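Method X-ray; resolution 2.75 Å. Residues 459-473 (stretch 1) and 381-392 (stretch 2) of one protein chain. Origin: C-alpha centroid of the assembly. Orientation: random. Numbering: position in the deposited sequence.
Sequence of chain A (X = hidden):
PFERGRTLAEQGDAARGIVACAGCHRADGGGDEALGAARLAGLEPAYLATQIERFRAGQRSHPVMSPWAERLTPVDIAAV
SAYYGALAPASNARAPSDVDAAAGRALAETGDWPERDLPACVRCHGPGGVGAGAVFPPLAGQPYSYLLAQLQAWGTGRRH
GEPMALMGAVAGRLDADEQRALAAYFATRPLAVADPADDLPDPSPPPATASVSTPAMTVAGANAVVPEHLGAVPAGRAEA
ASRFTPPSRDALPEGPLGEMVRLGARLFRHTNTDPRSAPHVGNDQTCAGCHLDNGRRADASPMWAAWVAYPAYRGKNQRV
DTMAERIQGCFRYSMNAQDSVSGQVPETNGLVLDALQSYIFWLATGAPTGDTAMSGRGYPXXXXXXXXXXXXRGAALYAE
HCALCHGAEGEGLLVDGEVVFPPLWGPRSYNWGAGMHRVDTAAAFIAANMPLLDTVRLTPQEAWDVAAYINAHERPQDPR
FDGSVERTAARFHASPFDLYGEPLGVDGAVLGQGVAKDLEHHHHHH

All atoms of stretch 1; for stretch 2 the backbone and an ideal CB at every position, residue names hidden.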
# COMPACT_ATOMS: atom_id res chain seq x y z
N THR A 459 -22.04 29.16 -7.61
CA THR A 459 -22.86 28.24 -8.36
C THR A 459 -21.99 27.40 -9.28
O THR A 459 -20.84 27.76 -9.59
CB THR A 459 -23.88 29.01 -9.20
OG1 THR A 459 -23.20 29.84 -10.15
CG2 THR A 459 -24.75 29.88 -8.32
N PRO A 460 -22.50 26.26 -9.73
CA PRO A 460 -21.74 25.46 -10.70
C PRO A 460 -21.25 26.29 -11.86
O PRO A 460 -20.04 26.30 -12.13
CB PRO A 460 -22.76 24.42 -11.13
CG PRO A 460 -23.63 24.27 -9.94
CD PRO A 460 -23.76 25.62 -9.35
N GLN A 461 -22.14 27.06 -12.48
CA GLN A 461 -21.76 27.83 -13.65
C GLN A 461 -20.67 28.85 -13.28
O GLN A 461 -19.71 29.04 -14.04
CB GLN A 461 -22.98 28.53 -14.24
CG GLN A 461 -22.71 29.25 -15.57
CD GLN A 461 -22.47 28.29 -16.74
OE1 GLN A 461 -23.36 27.50 -17.09
NE2 GLN A 461 -21.26 28.33 -17.33
N GLU A 462 -20.79 29.50 -12.13
CA GLU A 462 -19.73 30.43 -11.74
C GLU A 462 -18.42 29.66 -11.59
O GLU A 462 -17.37 30.09 -12.07
CB GLU A 462 -20.10 31.16 -10.44
CG GLU A 462 -21.23 32.21 -10.57
CD GLU A 462 -21.87 32.66 -9.24
OE1 GLU A 462 -21.53 32.18 -8.16
OE2 GLU A 462 -22.82 33.46 -9.29
N ALA A 463 -18.47 28.48 -10.97
CA ALA A 463 -17.26 27.68 -10.83
C ALA A 463 -16.68 27.33 -12.18
O ALA A 463 -15.46 27.44 -12.38
CB ALA A 463 -17.56 26.40 -10.05
N TRP A 464 -17.52 26.91 -13.13
CA TRP A 464 -17.05 26.64 -14.48
C TRP A 464 -16.39 27.87 -15.12
O TRP A 464 -15.34 27.75 -15.76
CB TRP A 464 -18.19 26.20 -15.38
CG TRP A 464 -18.67 24.81 -15.22
CD1 TRP A 464 -19.82 24.41 -14.63
CD2 TRP A 464 -18.02 23.64 -15.69
NE1 TRP A 464 -19.94 23.05 -14.71
CE2 TRP A 464 -18.84 22.55 -15.36
CE3 TRP A 464 -16.81 23.40 -16.37
CZ2 TRP A 464 -18.48 21.24 -15.66
CZ3 TRP A 464 -16.47 22.11 -16.67
CH2 TRP A 464 -17.31 21.04 -16.32
N ASP A 465 -17.00 29.04 -14.99
CA ASP A 465 -16.42 30.21 -15.63
C ASP A 465 -15.08 30.58 -14.98
O ASP A 465 -14.11 30.90 -15.68
CB ASP A 465 -17.41 31.38 -15.62
CG ASP A 465 -18.69 31.06 -16.45
OD1 ASP A 465 -18.64 30.19 -17.35
OD2 ASP A 465 -19.76 31.69 -16.22
N VAL A 466 -14.99 30.55 -13.64
CA VAL A 466 -13.72 30.93 -13.01
C VAL A 466 -12.64 29.91 -13.33
O VAL A 466 -11.46 30.25 -13.45
CB VAL A 466 -13.81 31.09 -11.49
CG1 VAL A 466 -12.62 31.94 -11.04
CG2 VAL A 466 -15.02 31.78 -11.09
N ALA A 467 -13.03 28.63 -13.40
CA ALA A 467 -12.06 27.59 -13.71
C ALA A 467 -11.49 27.78 -15.10
O ALA A 467 -10.27 27.66 -15.31
CB ALA A 467 -12.72 26.22 -13.57
N ALA A 468 -12.35 28.10 -16.07
CA ALA A 468 -11.87 28.37 -17.42
C ALA A 468 -11.00 29.63 -17.48
O ALA A 468 -10.03 29.67 -18.24
CB ALA A 468 -13.04 28.45 -18.37
N TYR A 469 -11.30 30.67 -16.68
CA TYR A 469 -10.42 31.83 -16.67
C TYR A 469 -9.03 31.46 -16.15
O TYR A 469 -8.02 31.76 -16.78
CB TYR A 469 -11.02 32.96 -15.82
CG TYR A 469 -10.06 34.12 -15.52
CD1 TYR A 469 -9.68 35.01 -16.49
CD2 TYR A 469 -9.57 34.33 -14.26
CE1 TYR A 469 -8.81 36.09 -16.22
CE2 TYR A 469 -8.70 35.41 -13.99
CZ TYR A 469 -8.33 36.28 -14.98
OH TYR A 469 -7.49 37.33 -14.71
N ILE A 470 -8.96 30.81 -14.99
CA ILE A 470 -7.69 30.43 -14.37
C ILE A 470 -6.85 29.58 -15.32
O ILE A 470 -5.66 29.82 -15.54
CB ILE A 470 -7.96 29.65 -13.07
CG1 ILE A 470 -8.23 30.60 -11.94
CG2 ILE A 470 -6.79 28.72 -12.72
CD1 ILE A 470 -8.91 29.90 -10.71
N ASN A 471 -7.45 28.52 -15.85
CA ASN A 471 -6.69 27.55 -16.60
C ASN A 471 -6.52 27.93 -18.07
O ASN A 471 -6.18 27.07 -18.89
CB ASN A 471 -7.36 26.18 -16.45
CG ASN A 471 -7.04 25.55 -15.10
OD1 ASN A 471 -5.93 25.74 -14.55
ND2 ASN A 471 -8.00 24.78 -14.55
N ALA A 472 -6.74 29.19 -18.41
CA ALA A 472 -6.44 29.66 -19.74
C ALA A 472 -5.21 30.55 -19.74
O ALA A 472 -4.94 31.23 -20.73
CB ALA A 472 -7.65 30.37 -20.32
N HIS A 473 -4.42 30.48 -18.69
CA HIS A 473 -3.18 31.22 -18.55
C HIS A 473 -2.00 30.29 -18.79
O HIS A 473 -2.10 29.06 -18.64
CB HIS A 473 -3.06 31.81 -17.14
CG HIS A 473 -4.02 32.91 -16.83
ND1 HIS A 473 -5.33 32.69 -16.45
CD2 HIS A 473 -3.86 34.25 -16.82
CE1 HIS A 473 -5.93 33.84 -16.24
NE2 HIS A 473 -5.06 34.81 -16.45
N UNK A 381 -18.33 15.95 -8.83
CA UNK A 381 -18.43 16.27 -10.25
C UNK A 381 -19.67 17.12 -10.51
O UNK A 381 -20.72 16.92 -9.89
CB UNK A 381 -18.47 14.99 -11.09
N UNK A 382 -19.52 18.08 -11.42
CA UNK A 382 -20.56 19.01 -11.84
C UNK A 382 -21.13 18.59 -13.18
O UNK A 382 -20.44 17.99 -14.00
CB UNK A 382 -20.01 20.44 -11.92
N UNK A 383 -22.39 18.97 -13.42
CA UNK A 383 -22.96 18.79 -14.75
C UNK A 383 -22.33 19.78 -15.72
O UNK A 383 -22.17 20.97 -15.37
CB UNK A 383 -24.48 18.96 -14.72
N UNK A 384 -21.89 19.35 -16.89
CA UNK A 384 -21.24 20.28 -17.80
C UNK A 384 -22.25 21.28 -18.31
O UNK A 384 -23.44 20.96 -18.48
CB UNK A 384 -20.58 19.54 -18.97
N UNK A 385 -21.83 22.52 -18.55
CA UNK A 385 -22.78 23.56 -18.95
C UNK A 385 -23.22 23.41 -20.40
O UNK A 385 -22.38 23.27 -21.30
CB UNK A 385 -22.16 24.94 -18.74
N UNK A 386 -24.53 23.50 -20.61
CA UNK A 386 -25.06 23.49 -21.97
C UNK A 386 -24.49 24.64 -22.78
O UNK A 386 -24.06 24.45 -23.92
CB UNK A 386 -26.59 23.56 -21.95
N UNK A 387 -24.41 25.84 -22.17
CA UNK A 387 -24.02 27.06 -22.88
C UNK A 387 -22.54 27.42 -22.70
O UNK A 387 -22.17 28.60 -22.82
CB UNK A 387 -24.89 28.23 -22.40
N UNK A 388 -21.68 26.43 -22.45
CA UNK A 388 -20.24 26.64 -22.45
C UNK A 388 -19.70 27.31 -21.20
O UNK A 388 -20.36 27.38 -20.17
CB UNK A 388 -19.85 27.48 -23.67
N UNK A 389 -18.48 27.81 -21.30
CA UNK A 389 -17.91 28.55 -20.18
C UNK A 389 -17.22 29.79 -20.69
O UNK A 389 -16.55 29.77 -21.73
CB UNK A 389 -16.93 27.68 -19.38
N UNK A 390 -17.41 30.88 -19.94
CA UNK A 390 -17.09 32.23 -20.35
C UNK A 390 -15.97 32.78 -19.46
O UNK A 390 -16.20 33.16 -18.31
CB UNK A 390 -18.33 33.12 -20.29
N UNK A 391 -14.77 32.85 -20.01
CA UNK A 391 -13.62 33.37 -19.28
C UNK A 391 -13.76 34.84 -18.92
O UNK A 391 -13.01 35.34 -18.06
CB UNK A 391 -12.35 33.17 -20.11
N UNK A 392 -14.64 35.57 -19.60
CA UNK A 392 -14.76 36.97 -19.26
C UNK A 392 -15.57 37.14 -17.97
O UNK A 392 -15.16 37.86 -17.04
CB UNK A 392 -15.41 37.74 -20.41

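Position 381 leads into the contact with its CA-to-CB bond sideways and nothing of the helix 460-470 within 5.5 Å of CB, so almost any residue would serve; it is Arg381, whose end leads away.

At position 382 the bond points toward the helix, and the ideal CB lies 3.8 Å from Trp464 NE1 and 4.9 Å from Pro460 CB. An indole face, Pro460 and Ala463 CB form an apolar surface that would suit leucine, isoleucine, valine or methionine. The residue is Leu382: CD1 sits over one face of the indole, 4.1 Å from the centroid of the five-membered ring of Trp464, and 4.3 Å from Ala463 CB.

Position 383 points away, leaving its side chain undetermined, while its carbonyl O accepts a weak hydrogen bond from Trp464 NE1 (3.1 Å). Gln383 is found here.

Position 384 also points away, although its ideal CB is 4.3 Å from Trp464 CZ2. With phi at -68°, proline is allowed among many others; Pro384 places its CA 3.6 Å from Trp464 CZ2.

Position 385 turns toward the helix, its ideal CB only 3.3 Å from Gln461 OE1 and 4.8 Å from Trp464 CD1. A compact apolar group suits this tight site, and phi of -76° admits proline. Pro385 lays CD over the indole face opposite Leu382, 3.9 Å from the centroid of the five-membered ring of Trp464, so the ring is held between two aliphatic groups.

Positions 386 and 387 are the middle of a type I turn, with no helix atom near either CB, and tolerate polar or small residues: Ala386 and a poorly ordered Glu387.

Position 388 has phi of 78° and psi of -163°, which favours glycine. Gly388 O accepts a hydrogen bond from Gln461 NE2 (3.1 Å).

Position 389 points toward the helix, with its ideal CB 4.1 Å from Ala468 CB and 4.0 Å from Trp464 O. A large apolar or aromatic side chain could cover Ala468 and reach the indole. Phe389 brings CD1 to 3.5 Å from Ala468 CB; its ring is nearly parallel to the six-membered ring of Trp464 but slid aside, with little overlap.

At position 390 the backbone N donates to Asp465 OD1 (2.9 Å, nearly linear). The following helical turn invites an N-cap such as aspartate, asparagine, serine or threonine; in Asp390, OD1 accepts from the backbone N of position 392 (2.9 Å), a capping bond.

Position 391 runs sideways past Tyr469 and Ala468, room for a long, flexible chain. Arg391 packs its CD 3.8 Å from Ala472 CB.

Position 392 points away, unconstrained by the helix, and is Thr392.

Stretch 2 381-392: RLQPPAEGFDRT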
# COMPACT_ATOMS: atom_id res chain seq x y z
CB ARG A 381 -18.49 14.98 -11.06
CG ARG A 381 -18.00 15.10 -12.52
CD ARG A 381 -18.00 13.73 -13.23
NE ARG A 381 -17.57 12.65 -12.33
CZ ARG A 381 -16.34 12.16 -12.23
NH1 ARG A 381 -15.36 12.63 -13.02
NH2 ARG A 381 -16.08 11.19 -11.35
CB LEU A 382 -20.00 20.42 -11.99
CG LEU A 382 -19.27 21.02 -10.81
CD1 LEU A 382 -18.74 22.40 -11.21
CD2 LEU A 382 -20.19 21.11 -9.67
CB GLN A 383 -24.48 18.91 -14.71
CG GLN A 383 -25.15 18.80 -16.11
CD GLN A 383 -25.23 17.37 -16.72
OE1 GLN A 383 -25.07 17.20 -17.94
NE2 GLN A 383 -25.49 16.34 -15.88
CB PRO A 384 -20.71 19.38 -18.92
CG PRO A 384 -21.55 18.18 -18.88
CD PRO A 384 -21.89 17.99 -17.45
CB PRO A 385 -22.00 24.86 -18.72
CG PRO A 385 -20.55 24.46 -18.80
CD PRO A 385 -20.44 22.96 -18.67
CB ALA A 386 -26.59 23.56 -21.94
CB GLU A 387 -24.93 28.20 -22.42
CG GLU A 387 -26.43 27.77 -22.29
CD GLU A 387 -27.42 28.95 -22.18
OE1 GLU A 387 -27.45 29.83 -23.08
OE2 GLU A 387 -28.18 28.98 -21.17
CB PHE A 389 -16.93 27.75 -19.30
CG PHE A 389 -16.20 26.64 -19.97
CD1 PHE A 389 -15.11 26.88 -20.76
CD2 PHE A 389 -16.56 25.32 -19.73
CE1 PHE A 389 -14.42 25.83 -21.33
CE2 PHE A 389 -15.89 24.27 -20.31
CZ PHE A 389 -14.81 24.53 -21.11
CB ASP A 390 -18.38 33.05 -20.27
CG ASP A 390 -18.17 34.54 -20.41
OD1 ASP A 390 -17.11 35.00 -20.94
OD2 ASP A 390 -19.12 35.24 -19.99
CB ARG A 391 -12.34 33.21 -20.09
CG ARG A 391 -12.26 31.93 -20.84
CD ARG A 391 -10.93 31.91 -21.52
NE ARG A 391 -10.88 32.58 -22.81
CZ ARG A 391 -9.94 33.46 -23.16
NH1 ARG A 391 -8.96 33.81 -22.30
NH2 ARG A 391 -9.97 33.99 -24.37
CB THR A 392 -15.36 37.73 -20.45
OG1 THR A 392 -14.39 37.78 -21.51
CG2 THR A 392 -15.83 39.13 -20.03
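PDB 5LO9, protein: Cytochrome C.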